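Putative CRISPR-associated endoribonuclease-like protein Cas6 (Pyrococcus furiosus, PDB 3UFC) binds crRNA and belongs to the Cas6 family of CRISPR-associated endoribonucleases, which serve adaptive immunity against viruses and other mobile genetic elements. Local coordinates at residues A[182-187]-A[210-215]. Numbering follows the deposited sequence.
Sequences DFRIEL and RYYGSK
Arg184 and Glu186 both hold CG in the crowded position between backbone N and carbonyl carbon (chi1 61° and 69°), and their extended chains lean over the neighbouring strand; Tyr212, with CG anti to its carbonyl carbon, sends its ring out so that Arg184 covers a face and Glu186 meets the edge at the hydroxyl end. The Arg184 guanidinium stacks flat, planes 11° apart, but shifted toward the CB end: it is centred over Tyr212 CB, and NH2 reaches CD2 of that ring at 3.6 Å. Glu186 OE2 takes a very short bond from Tyr212 OH (2.4 Å, a length not to lean on, as the hydroxyl's place is less sure) and a salt bridge from Arg210 NH1 at 2.9 Å. Arg210 bends at chi3 to deliver that NH1 from above the carboxylate plane.

On the face of Phe183, Ile185 and Tyr211, the Phe183 and Tyr211 rings run nearly parallel but slid apart, centroids 5.0 Å apart, and helices 158-174 and 215-224 pack against Phe183. Tyr211 OH bonds Ser214 O, while Ser214 OG, bonded to Asp180 O, N-caps helix 215-224. Between the two faces runs the antiparallel ladder of hairpin 183-197/200-213 in the C-terminal ferredoxin-like domain; Ser214 N to Asp182 O (2.8 Å) extends it past Gly213. With one carboxylate oxygen held by a guanidinium and a phenol, Glu186 is probably kept ionised.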
loop_
_atom_site.group_PDB
_atom_site.type_symbol
_atom_site.label_atom_id
_atom_site.label_comp_id
_atom_site.label_asym_id
_atom_site.label_seq_id
_atom_site.Cartn_x
_atom_site.Cartn_y
_atom_site.Cartn_z
ATOM N N ASP A 182 17.831 -5.654 -12.407
ATOM C CA ASP A 182 17.674 -7.020 -11.920
ATOM C C ASP A 182 17.566 -7.238 -10.415
ATOM O O ASP A 182 18.230 -6.573 -9.627
ATOM C CB ASP A 182 18.816 -7.880 -12.466
ATOM C CG ASP A 182 19.011 -7.704 -13.963
ATOM O OD1 ASP A 182 18.046 -7.924 -14.728
ATOM O OD2 ASP A 182 20.133 -7.340 -14.374
ATOM N N PHE A 183 16.721 -8.192 -10.034
ATOM C CA PHE A 183 16.539 -8.551 -8.633
ATOM C C PHE A 183 15.812 -9.877 -8.507
ATOM O O PHE A 183 15.169 -10.336 -9.448
ATOM C CB PHE A 183 15.766 -7.457 -7.877
ATOM C CG PHE A 183 14.286 -7.401 -8.193
ATOM C CD1 PHE A 183 13.382 -8.217 -7.522
ATOM C CD2 PHE A 183 13.797 -6.497 -9.130
ATOM C CE1 PHE A 183 12.003 -8.129 -7.777
ATOM C CE2 PHE A 183 12.422 -6.401 -9.394
ATOM C CZ PHE A 183 11.528 -7.219 -8.713
ATOM N N ARG A 184 15.929 -10.493 -7.339
ATOM C CA ARG A 184 15.262 -11.755 -7.059
ATOM C C ARG A 184 14.763 -11.677 -5.623
ATOM O O ARG A 184 15.147 -10.778 -4.872
ATOM C CB ARG A 184 16.231 -12.937 -7.216
ATOM C CG ARG A 184 17.430 -12.908 -6.276
ATOM C CD ARG A 184 18.217 -14.225 -6.323
ATOM N NE ARG A 184 19.445 -14.167 -5.528
ATOM C CZ ARG A 184 20.503 -13.419 -5.836
ATOM N NH1 ARG A 184 20.491 -12.663 -6.926
ATOM N NH2 ARG A 184 21.575 -13.423 -5.054
ATOM N N ILE A 185 13.897 -12.603 -5.242
ATOM C CA ILE A 185 13.369 -12.611 -3.885
ATOM C C ILE A 185 13.272 -14.031 -3.372
ATOM O O ILE A 185 13.169 -14.977 -4.153
ATOM C CB ILE A 185 11.944 -12.003 -3.807
ATOM C CG1 ILE A 185 10.941 -12.937 -4.495
ATOM C CG2 ILE A 185 11.919 -10.621 -4.456
ATOM C CD1 ILE A 185 9.499 -12.635 -4.151
ATOM N N GLU A 186 13.317 -14.182 -2.057
ATOM C CA GLU A 186 13.164 -15.497 -1.468
ATOM C C GLU A 186 12.108 -15.363 -0.383
ATOM O O GLU A 186 12.239 -14.560 0.542
ATOM C CB GLU A 186 14.491 -16.029 -0.910
ATOM C CG GLU A 186 15.052 -15.330 0.304
ATOM C CD GLU A 186 16.328 -15.999 0.798
ATOM O OE1 GLU A 186 16.288 -17.211 1.098
ATOM O OE2 GLU A 186 17.370 -15.319 0.887
ATOM N N LEU A 187 11.037 -16.134 -0.534
ATOM C CA LEU A 187 9.924 -16.112 0.403
ATOM C C LEU A 187 10.304 -16.630 1.779
ATOM O O LEU A 187 10.931 -17.678 1.903
ATOM C CB LEU A 187 8.775 -16.964 -0.131
ATOM C CG LEU A 187 7.430 -16.308 -0.430
ATOM C CD1 LEU A 187 6.389 -17.411 -0.500
ATOM C CD2 LEU A 187 7.053 -15.298 0.644
ATOM N N ARG A 210 13.037 -11.869 1.436
ATOM C CA ARG A 210 14.364 -11.283 1.361
ATOM C C ARG A 210 14.545 -10.876 -0.098
ATOM O O ARG A 210 14.321 -11.673 -1.007
ATOM C CB ARG A 210 15.435 -12.301 1.784
ATOM C CG ARG A 210 16.846 -11.724 1.796
ATOM C CD ARG A 210 17.894 -12.701 2.337
ATOM N NE ARG A 210 17.805 -12.902 3.781
ATOM C CZ ARG A 210 17.203 -13.934 4.361
ATOM N NH1 ARG A 210 16.630 -14.874 3.623
ATOM N NH2 ARG A 210 17.179 -14.029 5.683
ATOM N N TYR A 211 14.924 -9.621 -0.310
ATOM C CA TYR A 211 15.136 -9.064 -1.645
ATOM C C TYR A 211 16.631 -9.010 -1.960
ATOM O O TYR A 211 17.419 -8.569 -1.124
ATOM C CB TYR A 211 14.554 -7.643 -1.689
ATOM C CG TYR A 211 14.826 -6.852 -2.957
ATOM C CD1 TYR A 211 13.832 -6.673 -3.918
ATOM C CD2 TYR A 211 16.063 -6.245 -3.171
ATOM C CE1 TYR A 211 14.058 -5.902 -5.059
ATOM C CE2 TYR A 211 16.301 -5.473 -4.311
ATOM C CZ TYR A 211 15.294 -5.305 -5.247
ATOM O OH TYR A 211 15.518 -4.520 -6.355
ATOM N N TYR A 212 17.010 -9.451 -3.160
ATOM C CA TYR A 212 18.410 -9.427 -3.606
ATOM C C TYR A 212 18.523 -8.683 -4.930
ATOM O O TYR A 212 17.845 -9.035 -5.895
ATOM C CB TYR A 212 18.961 -10.836 -3.867
ATOM C CG TYR A 212 19.103 -11.739 -2.669
ATOM C CD1 TYR A 212 18.015 -12.450 -2.175
ATOM C CD2 TYR A 212 20.344 -11.909 -2.048
ATOM C CE1 TYR A 212 18.154 -13.313 -1.096
ATOM C CE2 TYR A 212 20.494 -12.768 -0.965
ATOM C CZ TYR A 212 19.395 -13.467 -0.496
ATOM O OH TYR A 212 19.534 -14.317 0.575
ATOM N N GLY A 213 19.381 -7.674 -5.001
ATOM C CA GLY A 213 19.532 -6.995 -6.276
ATOM C C GLY A 213 19.557 -5.486 -6.334
ATOM O O GLY A 213 20.079 -4.815 -5.447
ATOM N N SER A 214 18.984 -4.968 -7.413
ATOM C CA SER A 214 18.928 -3.542 -7.684
ATOM C C SER A 214 18.495 -2.688 -6.505
ATOM O O SER A 214 17.391 -2.835 -5.990
ATOM C CB SER A 214 17.990 -3.274 -8.860
ATOM O OG SER A 214 17.763 -1.883 -9.009
ATOM N N LYS A 215 19.374 -1.779 -6.098
ATOM C CA LYS A 215 19.088 -0.886 -4.989
ATOM C C LYS A 215 18.042 0.148 -5.405
ATOM O O LYS A 215 17.196 0.532 -4.597
ATOM C CB LYS A 215 20.384 -0.205 -4.531
ATOM C CG LYS A 215 20.221 0.749 -3.366
ATOM C CD LYS A 215 21.508 0.842 -2.545
ATOM C CE LYS A 215 22.706 1.247 -3.387
ATOM N NZ LYS A 215 23.973 1.242 -2.587
#